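Local coordinates for A223 penton protein C-terminal domain-containing protein (PDB 6BO3) that probably builds the turrets at the fivefold vertices of an archaeal icosahedral virus, at residues A[46-51]-A[84-89]; A[57-62]-A[95-100]; A[89-94]-A[118-123]. The protein carries 1 engineered substitution. All coordinates share one frame; numbering follows the deposited sequence.

Contact 1 of 3, residues A[46-51]-A[84-89]; sequences SGLLIN and GQILKF
Leu-49 and Leu-87 face each other as a hydrogen-bonded pair between two antiparallel strands of a jelly-roll domain, in the sheet equivalent to BIDG, here extended by 128-133. Backbone bonds come first. Leu-87 N reaches Leu-49 O at 2.8 Å and almost straight (175°), and Leu-49 N returns the bond to Leu-87 O. Gly-47 and Phe-89 form the same reciprocal pair at one end; at the other, Asn-51 N binds Gln-85 O, while the link from Gly-84 N to Asn-51 O is weak. Between the bonded pairs, CA-H groups lean on carbonyls, as where Leu-48 CA comes 3.3 Å from Leu-87 O.

The apolar contacts divide between two faces. On one, Leu-48, Ile-50, Ile-86 and Lys-88 stand together: CG2 of Ile-50 lies 4.1 Å from CG1 of Ile-86, their side chains pointing the same way. Leu-48 swings CG beside its own backbone N (chi1 -54°), bringing CD2 to Ile-86 and tightly against the Lys-88 stem. On the other face, Leu-49, Leu-87 and Phe-89 meet the opposite sheet, Leu-49 on Val-59 and Leu-87 on Ile-79.

The amide of Asn-51 looks elsewhere, ND2 binding Ala-55 O. The Phe-89 ring presents its edge to the neighbouring strand, with CD2 3.7 Å from Gly-47 O and CE2 3.9 Å from Leu-49 CB.

Contact 2 of 3, residues A[57-62]-A[95-100]; sequences IDVLLL and AEIIVE
Leu-62 reaches across to Glu-96 and Ile-98. Its CB sits 3.8 Å from Glu-96 O, the carbonyl that accepts the backbone N-H of Leu-62. CG stands opposite the carbonyl carbon (chi1 -70°), and the fork beyond it opens over the partner strand. CD1 meets Ile-98 CD1 at 3.6 Å and also approaches Glu-96 O. CD2 touches the same Ile-98 methyl and, at 3.7 Å, Glu-96 OE2, the end of an extended glutamate chain running alongside the leucine.

The two strands are antiparallel and central, between 34-38 and 78-81, in the CHEF-like sheet of the jelly roll, which faces the sheet of contact 1. A classic beta bulge ends their ladder here: Ala-95 and Glu-96 both face Leu-62. Its carbonyl O accepts two N-H groups, from Ala-95 N at 2.9 Å and, in a longer bond, from Glu-96 N at 3.3 Å. Farther along, Leu-60 exchanges bonds with Ile-98 and Asp-58 with Glu-100.

The inward face carries Val-59, Leu-61, Ile-97 and Val-99. CG2 of Ile-97 is flanked by Val-59 CG1 and Leu-61 CD2, and Leu-49 of the opposite sheet packs on Ile-97. At the far end Ile-57 CD1 leans on Val-99 CG1. On the other face, with Leu-60 and Ile-98, the carboxylates of Asp-58 and Glu-100 come near without contact, OD2 to OE1 4.6 Å; Asp-102 adds another acidic group close to Asp-58 OD2.

Contact 3 of 3, residues A[89-94]-A[118-123]; sequences FYNVPI and TIHPLF
The side-chain amide of Asn-91 does the work here, docking on the backbone of Phe-123 through both its polar atoms. Its OD1 accepts Phe-123 N at 2.9 Å in a nearly straight bond, while its ND2 donates to Phe-123 O at 3.0 Å, a more bent bond of 146° whose acceptor lies tilted out of the amide plane. Between them the two bonds fix the rotation of the amide. Neither atom stops at one partner: OD1 also takes a hydrogen bond from Ser-44 OG, and ND2 has a weak one to Val-125 O. CG lies trans to the backbone N (chi1 -171°), carrying the amide across to the 118-123 segment.

Asn-91 sits where the chain turns a corner, and with Val-92 it faces Phe-45 in a G1 beta bulge. The backbone at the corner is satisfied too, Asn-91 N by Ser-46 OG and Asn-91 O by Ser-127 OG.

His-120 meets the amide edge-on, with CE1 3.5 Å from Asn-91 OD1 and the two planes only 12° apart. Its ring nitrogens are both engaged: ND1 donates an almost straight 2.8 Å bond to Pro-121 O, and NE2 is hydrogen-bonded to Ser-46 OG. Over one face of the imidazole, offset toward the rim, lies Phe-123 CE2. Leu-122 comes in at about a right angle to the asparagine, its CD1 touching Asn-91 ND2 at 3.4 Å and Pro-93 CB at 4.2 Å.

From the N terminus, strand 44-53 runs into 57-62, and 85-93 later returns beside the first of these, so contact 1 closes the intervening loop. Strand 96-101 then returns beside 57-62 to make contact 2. These loops cross: the pairs 44-53/57-62 and 85-93/96-101 each give one strand to each sheet, and the two contacts pack face to face through Leu-49 on Val-99 and Phe-89 on Leu-61. Contact 3 opens where contact 1 ends, at the shared Phe-89, and its loop crosses that of contact 2. It ties the corner of 85-93 to the end of 111-120 and the loop that follows it, with Ser-46 O of contact 1 hydrogen-bonded to Thr-118 N.

Contact 1 of 3, residues A[46-51]-A[84-89]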
loop_
_atom_site.group_PDB
_atom_site.type_symbol
_atom_site.label_atom_id
_atom_site.label_comp_id
_atom_site.label_asym_id
_atom_site.label_seq_id
_atom_site.Cartn_x
_atom_site.Cartn_y
_atom_site.Cartn_z
ATOM N N SER A 46 11.007 15.972 -5.120
ATOM C CA SER A 46 11.190 14.616 -4.618
ATOM C C SER A 46 9.859 14.234 -4.000
ATOM O O SER A 46 9.327 15.016 -3.217
ATOM C CB SER A 46 12.261 14.598 -3.526
ATOM O OG SER A 46 13.525 14.939 -4.049
ATOM N N GLY A 47 9.321 13.067 -4.348
ATOM C CA GLY A 47 7.989 12.655 -3.865
ATOM C C GLY A 47 7.311 11.713 -4.834
ATOM O O GLY A 47 7.973 10.892 -5.478
ATOM N N LEU A 48 5.989 11.841 -4.954
ATOM C CA LEU A 48 5.171 10.839 -5.607
ATOM C C LEU A 48 4.010 11.511 -6.324
ATOM O O LEU A 48 3.463 12.505 -5.846
ATOM C CB LEU A 48 4.580 9.833 -4.588
ATOM C CG LEU A 48 5.438 9.037 -3.581
ATOM C CD1 LEU A 48 4.568 8.412 -2.489
ATOM C CD2 LEU A 48 6.236 7.967 -4.284
ATOM N N LEU A 49 3.687 10.977 -7.485
ATOM C CA LEU A 49 2.457 11.267 -8.203
ATOM C C LEU A 49 1.759 9.922 -8.345
ATOM O O LEU A 49 2.272 9.020 -8.989
ATOM C CB LEU A 49 2.742 11.862 -9.568
ATOM C CG LEU A 49 1.534 12.271 -10.425
ATOM C CD1 LEU A 49 2.025 13.231 -11.500
ATOM C CD2 LEU A 49 0.831 11.083 -11.057
ATOM N N ILE A 50 0.567 9.835 -7.774
ATOM C CA ILE A 50 -0.167 8.592 -7.612
ATOM C C ILE A 50 -1.434 8.625 -8.431
ATOM O O ILE A 50 -2.270 9.514 -8.252
ATOM C CB ILE A 50 -0.530 8.439 -6.128
ATOM C CG1 ILE A 50 0.756 8.504 -5.292
ATOM C CG2 ILE A 50 -1.283 7.144 -5.891
ATOM C CD1 ILE A 50 0.593 8.907 -3.845
ATOM N N ASN A 51 -1.575 7.649 -9.320
ATOM C CA ASN A 51 -2.748 7.536 -10.169
ATOM C C ASN A 51 -3.752 6.612 -9.497
ATOM O O ASN A 51 -3.887 5.467 -9.896
ATOM C CB ASN A 51 -2.365 6.999 -11.549
ATOM C CG ASN A 51 -3.528 7.028 -12.513
ATOM O OD1 ASN A 51 -4.498 7.782 -12.306
ATOM N ND2 ASN A 51 -3.445 6.235 -13.578
ATOM N N GLY A 84 -3.635 2.776 -11.249
ATOM C CA GLY A 84 -2.987 2.417 -9.984
ATOM C C GLY A 84 -1.474 2.626 -9.922
ATOM O O GLY A 84 -0.844 2.327 -8.910
ATOM N N GLN A 85 -0.870 3.107 -10.997
ATOM C CA GLN A 85 0.575 3.264 -11.017
ATOM C C GLN A 85 1.023 4.496 -10.251
ATOM O O GLN A 85 0.254 5.460 -10.064
ATOM C CB GLN A 85 1.126 3.274 -12.449
ATOM C CG GLN A 85 1.174 1.883 -13.042
ATOM C CD GLN A 85 2.009 1.812 -14.296
ATOM O OE1 GLN A 85 1.911 2.684 -15.152
ATOM N NE2 GLN A 85 2.837 0.774 -14.412
ATOM N N ILE A 86 2.268 4.435 -9.789
ATOM C CA ILE A 86 2.877 5.501 -9.015
ATOM C C ILE A 86 4.166 5.929 -9.707
ATOM O O ILE A 86 4.983 5.088 -10.123
ATOM C CB ILE A 86 3.178 5.077 -7.570
ATOM C CG1 ILE A 86 1.885 4.696 -6.841
ATOM C CG2 ILE A 86 3.893 6.174 -6.783
ATOM C CD1 ILE A 86 2.169 3.896 -5.603
ATOM N N LEU A 87 4.307 7.246 -9.857
ATOM C CA LEU A 87 5.519 7.847 -10.405
ATOM C C LEU A 87 6.317 8.486 -9.244
ATOM O O LEU A 87 5.871 9.421 -8.542
ATOM C CB LEU A 87 5.182 8.834 -11.529
ATOM C CG LEU A 87 6.330 9.639 -12.153
ATOM C CD1 LEU A 87 7.278 8.716 -12.877
ATOM C CD2 LEU A 87 5.827 10.686 -13.125
ATOM N N LYS A 88 7.484 7.907 -9.007
ATOM C CA LYS A 88 8.352 8.315 -7.923
ATOM C C LYS A 88 9.433 9.241 -8.494
ATOM O O LYS A 88 9.982 8.992 -9.579
ATOM C CB LYS A 88 8.991 7.112 -7.210
ATOM C CG LYS A 88 8.044 6.069 -6.603
ATOM C CD LYS A 88 8.829 4.984 -5.866
ATOM C CE LYS A 88 7.967 3.805 -5.448
ATOM N NZ LYS A 88 8.560 3.031 -4.310
ATOM N N PHE A 89 9.679 10.323 -7.761
ATOM C CA PHE A 89 10.656 11.338 -8.098
ATOM C C PHE A 89 11.703 11.387 -7.007
ATOM O O PHE A 89 11.378 11.402 -5.799
ATOM C CB PHE A 89 10.013 12.738 -8.171
ATOM C CG PHE A 89 8.885 12.860 -9.167
ATOM C CD1 PHE A 89 9.060 13.538 -10.365
ATOM C CD2 PHE A 89 7.632 12.358 -8.873
ATOM C CE1 PHE A 89 8.014 13.681 -11.266
ATOM C CE2 PHE A 89 6.582 12.478 -9.777
ATOM C CZ PHE A 89 6.773 13.157 -10.973
#

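Contact 2 of 3, residues A[57-62]-A[95-100]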
loop_
_atom_site.group_PDB
_atom_site.type_symbol
_atom_site.label_atom_id
_atom_site.label_comp_id
_atom_site.label_asym_id
_atom_site.label_seq_id
_atom_site.Cartn_x
_atom_site.Cartn_y
_atom_site.Cartn_z
ATOM N N ILE A 57 -3.432 7.960 -17.349
ATOM C CA ILE A 57 -3.078 9.367 -17.386
ATOM C C ILE A 57 -1.731 9.560 -18.062
ATOM O O ILE A 57 -0.857 8.654 -18.054
ATOM C CB ILE A 57 -3.074 10.054 -15.984
ATOM C CG1 ILE A 57 -2.155 9.346 -14.976
ATOM C CG2 ILE A 57 -4.477 10.139 -15.388
ATOM C CD1 ILE A 57 -1.925 10.151 -13.710
ATOM N N ASP A 58 -1.602 10.725 -18.685
ATOM C CA ASP A 58 -0.354 11.156 -19.317
ATOM C C ASP A 58 0.285 12.270 -18.518
ATOM O O ASP A 58 -0.354 13.292 -18.212
ATOM C CB ASP A 58 -0.583 11.606 -20.754
ATOM C CG ASP A 58 -1.306 10.568 -21.578
ATOM O OD1 ASP A 58 -0.888 9.385 -21.572
ATOM O OD2 ASP A 58 -2.304 10.946 -22.229
ATOM N N VAL A 59 1.561 12.081 -18.194
ATOM C CA VAL A 59 2.275 12.990 -17.302
ATOM C C VAL A 59 3.411 13.638 -18.091
ATOM O O VAL A 59 4.341 12.946 -18.507
ATOM C CB VAL A 59 2.837 12.267 -16.056
ATOM C CG1 VAL A 59 3.561 13.230 -15.131
ATOM C CG2 VAL A 59 1.739 11.551 -15.275
ATOM N N LEU A 60 3.330 14.954 -18.302
ATOM C CA LEU A 60 4.427 15.696 -18.932
ATOM C C LEU A 60 5.284 16.433 -17.872
ATOM O O LEU A 60 4.804 17.229 -17.066
ATOM C CB LEU A 60 3.880 16.617 -20.024
ATOM C CG LEU A 60 4.767 17.172 -21.149
ATOM C CD1 LEU A 60 5.678 16.149 -21.820
ATOM C CD2 LEU A 60 3.865 17.830 -22.186
ATOM N N LEU A 61 6.562 16.107 -17.852
ATOM C CA LEU A 61 7.517 16.750 -16.965
ATOM C C LEU A 61 8.312 17.745 -17.797
ATOM O O LEU A 61 9.024 17.355 -18.720
ATOM C CB LEU A 61 8.443 15.719 -16.337
ATOM C CG LEU A 61 7.780 14.577 -15.563
ATOM C CD1 LEU A 61 8.857 13.639 -15.067
ATOM C CD2 LEU A 61 6.897 15.035 -14.417
ATOM N N LEU A 62 8.186 19.025 -17.465
ATOM C CA LEU A 62 8.723 20.108 -18.288
ATOM C C LEU A 62 9.806 20.831 -17.530
ATOM O O LEU A 62 9.564 21.307 -16.423
ATOM C CB LEU A 62 7.644 21.142 -18.616
ATOM C CG LEU A 62 6.494 20.832 -19.565
ATOM C CD1 LEU A 62 5.609 19.745 -18.999
ATOM C CD2 LEU A 62 5.683 22.099 -19.791
ATOM N N ALA A 95 10.123 22.245 -13.749
ATOM C CA ALA A 95 9.418 23.507 -13.536
ATOM C C ALA A 95 7.893 23.347 -13.518
ATOM O O ALA A 95 7.214 24.154 -12.907
ATOM C CB ALA A 95 9.822 24.523 -14.585
ATOM N N GLU A 96 7.372 22.337 -14.209
ATOM C CA GLU A 96 5.924 22.089 -14.292
ATOM C C GLU A 96 5.664 20.605 -14.518
ATOM O O GLU A 96 6.423 19.956 -15.251
ATOM C CB GLU A 96 5.262 22.932 -15.404
ATOM C CG GLU A 96 3.748 22.757 -15.473
ATOM C CD GLU A 96 3.047 23.609 -16.525
ATOM O OE1 GLU A 96 1.806 23.729 -16.428
ATOM O OE2 GLU A 96 3.702 24.146 -17.447
ATOM N N ILE A 97 4.642 20.074 -13.837
ATOM C CA ILE A 97 4.098 18.740 -14.075
ATOM C C ILE A 97 2.701 18.932 -14.683
ATOM O O ILE A 97 1.840 19.626 -14.097
ATOM C CB ILE A 97 3.992 17.877 -12.780
ATOM C CG1 ILE A 97 5.348 17.690 -12.090
ATOM C CG2 ILE A 97 3.395 16.507 -13.084
ATOM C CD1 ILE A 97 5.230 17.363 -10.608
ATOM N N ILE A 98 2.488 18.361 -15.860
ATOM C CA ILE A 98 1.177 18.395 -16.515
ATOM C C ILE A 98 0.607 16.981 -16.469
ATOM O O ILE A 98 1.266 16.009 -16.866
ATOM C CB ILE A 98 1.246 18.955 -17.955
ATOM C CG1 ILE A 98 1.840 20.374 -17.944
ATOM C CG2 ILE A 98 -0.141 18.955 -18.612
ATOM C CD1 ILE A 98 2.219 20.907 -19.309
ATOM N N VAL A 99 -0.607 16.865 -15.944
ATOM C CA VAL A 99 -1.333 15.599 -15.952
ATOM C C VAL A 99 -2.542 15.717 -16.872
ATOM O O VAL A 99 -3.330 16.663 -16.719
ATOM C CB VAL A 99 -1.837 15.239 -14.552
ATOM C CG1 VAL A 99 -2.738 14.015 -14.607
ATOM C CG2 VAL A 99 -0.677 15.019 -13.582
ATOM N N GLU A 100 -2.697 14.758 -17.793
ATOM C CA GLU A 100 -3.823 14.731 -18.732
ATOM C C GLU A 100 -4.525 13.366 -18.746
ATOM O O GLU A 100 -3.867 12.322 -18.781
ATOM C CB GLU A 100 -3.367 15.038 -20.170
ATOM C CG GLU A 100 -2.574 16.329 -20.381
ATOM C CD GLU A 100 -1.735 16.308 -21.661
ATOM O OE1 GLU A 100 -2.058 15.542 -22.593
ATOM O OE2 GLU A 100 -0.744 17.065 -21.749
#

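Contact 3 of 3, residues A[89-94]-A[118-123]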
loop_
_atom_site.group_PDB
_atom_site.type_symbol
_atom_site.label_atom_id
_atom_site.label_comp_id
_atom_site.label_asym_id
_atom_site.label_seq_id
_atom_site.Cartn_x
_atom_site.Cartn_y
_atom_site.Cartn_z
ATOM N N PHE A 89 9.679 10.323 -7.761
ATOM C CA PHE A 89 10.656 11.338 -8.098
ATOM C C PHE A 89 11.703 11.387 -7.007
ATOM O O PHE A 89 11.378 11.402 -5.799
ATOM C CB PHE A 89 10.013 12.738 -8.171
ATOM C CG PHE A 89 8.885 12.860 -9.167
ATOM C CD1 PHE A 89 9.060 13.538 -10.365
ATOM C CD2 PHE A 89 7.632 12.358 -8.873
ATOM C CE1 PHE A 89 8.014 13.681 -11.266
ATOM C CE2 PHE A 89 6.582 12.478 -9.777
ATOM C CZ PHE A 89 6.773 13.157 -10.973
ATOM N N TYR A 90 12.961 11.457 -7.423
ATOM C CA TYR A 90 14.021 11.858 -6.512
ATOM C C TYR A 90 14.893 12.953 -7.130
ATOM O O TYR A 90 15.619 12.704 -8.106
ATOM C CB TYR A 90 14.911 10.680 -6.059
ATOM C CG TYR A 90 15.981 11.169 -5.107
ATOM C CD1 TYR A 90 17.332 11.170 -5.467
ATOM C CD2 TYR A 90 15.638 11.704 -3.866
ATOM C CE1 TYR A 90 18.302 11.658 -4.604
ATOM C CE2 TYR A 90 16.593 12.196 -3.003
ATOM C CZ TYR A 90 17.927 12.171 -3.373
ATOM O OH TYR A 90 18.875 12.654 -2.515
ATOM N N ASN A 91 14.840 14.137 -6.523
ATOM C CA ASN A 91 15.691 15.287 -6.870
ATOM C C ASN A 91 15.550 15.611 -8.368
ATOM O O ASN A 91 16.536 15.800 -9.065
ATOM C CB ASN A 91 17.166 15.041 -6.444
ATOM C CG ASN A 91 18.064 16.293 -6.582
ATOM O OD1 ASN A 91 17.735 17.367 -6.095
ATOM N ND2 ASN A 91 19.215 16.136 -7.233
ATOM N N VAL A 92 14.310 15.691 -8.861
ATOM C CA VAL A 92 14.089 15.843 -10.307
ATOM C C VAL A 92 13.891 17.342 -10.600
ATOM O O VAL A 92 12.975 17.957 -10.044
ATOM C CB VAL A 92 12.868 15.003 -10.795
ATOM C CG1 VAL A 92 12.663 15.125 -12.292
ATOM C CG2 VAL A 92 13.010 13.513 -10.414
ATOM N N PRO A 93 14.749 17.935 -11.452
ATOM C CA PRO A 93 14.593 19.348 -11.775
ATOM C C PRO A 93 13.438 19.492 -12.759
ATOM O O PRO A 93 13.525 19.057 -13.902
ATOM C CB PRO A 93 15.940 19.728 -12.396
ATOM C CG PRO A 93 16.486 18.459 -12.960
ATOM C CD PRO A 93 15.795 17.303 -12.280
ATOM N N ILE A 94 12.336 20.038 -12.271
ATOM C CA ILE A 94 11.107 20.151 -13.041
ATOM C C ILE A 94 10.617 21.540 -12.734
ATOM O O ILE A 94 10.709 21.960 -11.586
ATOM C CB ILE A 94 10.011 19.181 -12.542
ATOM C CG1 ILE A 94 10.430 17.728 -12.694
ATOM C CG2 ILE A 94 8.704 19.418 -13.287
ATOM C CD1 ILE A 94 9.496 16.764 -11.991
ATOM N N THR A 118 8.221 17.198 -1.763
ATOM C CA THR A 118 8.925 18.387 -1.335
ATOM C C THR A 118 9.515 19.057 -2.562
ATOM O O THR A 118 10.006 18.387 -3.462
ATOM C CB THR A 118 10.065 18.048 -0.343
ATOM O OG1 THR A 118 11.002 17.148 -0.948
ATOM C CG2 THR A 118 9.513 17.399 0.926
ATOM N N ILE A 119 9.423 20.376 -2.616
ATOM C CA ILE A 119 10.175 21.164 -3.588
ATOM C C ILE A 119 11.370 21.754 -2.872
ATOM O O ILE A 119 11.231 22.338 -1.803
ATOM C CB ILE A 119 9.329 22.302 -4.195
ATOM C CG1 ILE A 119 8.078 21.730 -4.850
ATOM C CG2 ILE A 119 10.149 23.106 -5.213
ATOM C CD1 ILE A 119 7.029 22.787 -5.146
ATOM N N HIS A 120 12.557 21.587 -3.451
ATOM C CA HIS A 120 13.773 22.065 -2.825
ATOM C C HIS A 120 14.789 22.438 -3.900
ATOM O O HIS A 120 14.533 22.243 -5.075
ATOM C CB HIS A 120 14.329 20.988 -1.870
ATOM C CG HIS A 120 14.429 19.633 -2.481
ATOM N ND1 HIS A 120 15.387 19.310 -3.416
ATOM C CD2 HIS A 120 13.687 18.514 -2.295
ATOM C CE1 HIS A 120 15.244 18.044 -3.766
ATOM N NE2 HIS A 120 14.208 17.542 -3.110
ATOM N N PRO A 121 15.953 22.976 -3.508
ATOM C CA PRO A 121 16.885 23.254 -4.606
ATOM C C PRO A 121 17.414 21.952 -5.214
ATOM O O PRO A 121 17.328 20.905 -4.579
ATOM C CB PRO A 121 18.008 24.060 -3.944
ATOM C CG PRO A 121 17.858 23.868 -2.475
ATOM C CD PRO A 121 16.458 23.409 -2.196
ATOM N N LEU A 122 17.933 22.015 -6.434
ATOM C CA LEU A 122 18.613 20.868 -7.038
ATOM C C LEU A 122 19.849 20.470 -6.239
ATOM O O LEU A 122 20.820 21.205 -6.170
ATOM C CB LEU A 122 19.027 21.169 -8.490
ATOM C CG LEU A 122 19.679 20.004 -9.245
ATOM C CD1 LEU A 122 18.725 18.815 -9.328
ATOM C CD2 LEU A 122 20.142 20.396 -10.639
ATOM N N PHE A 123 19.812 19.285 -5.648
ATOM C CA PHE A 123 20.934 18.795 -4.881
ATOM C C PHE A 123 22.005 18.182 -5.773
ATOM O O PHE A 123 21.702 17.697 -6.844
ATOM C CB PHE A 123 20.424 17.787 -3.860
ATOM C CG PHE A 123 19.580 18.401 -2.780
ATOM C CD1 PHE A 123 19.842 19.681 -2.306
ATOM C CD2 PHE A 123 18.542 17.679 -2.205
ATOM C CE1 PHE A 123 19.083 20.237 -1.298
ATOM C CE2 PHE A 123 17.775 18.231 -1.192
ATOM C CZ PHE A 123 18.045 19.512 -0.741
#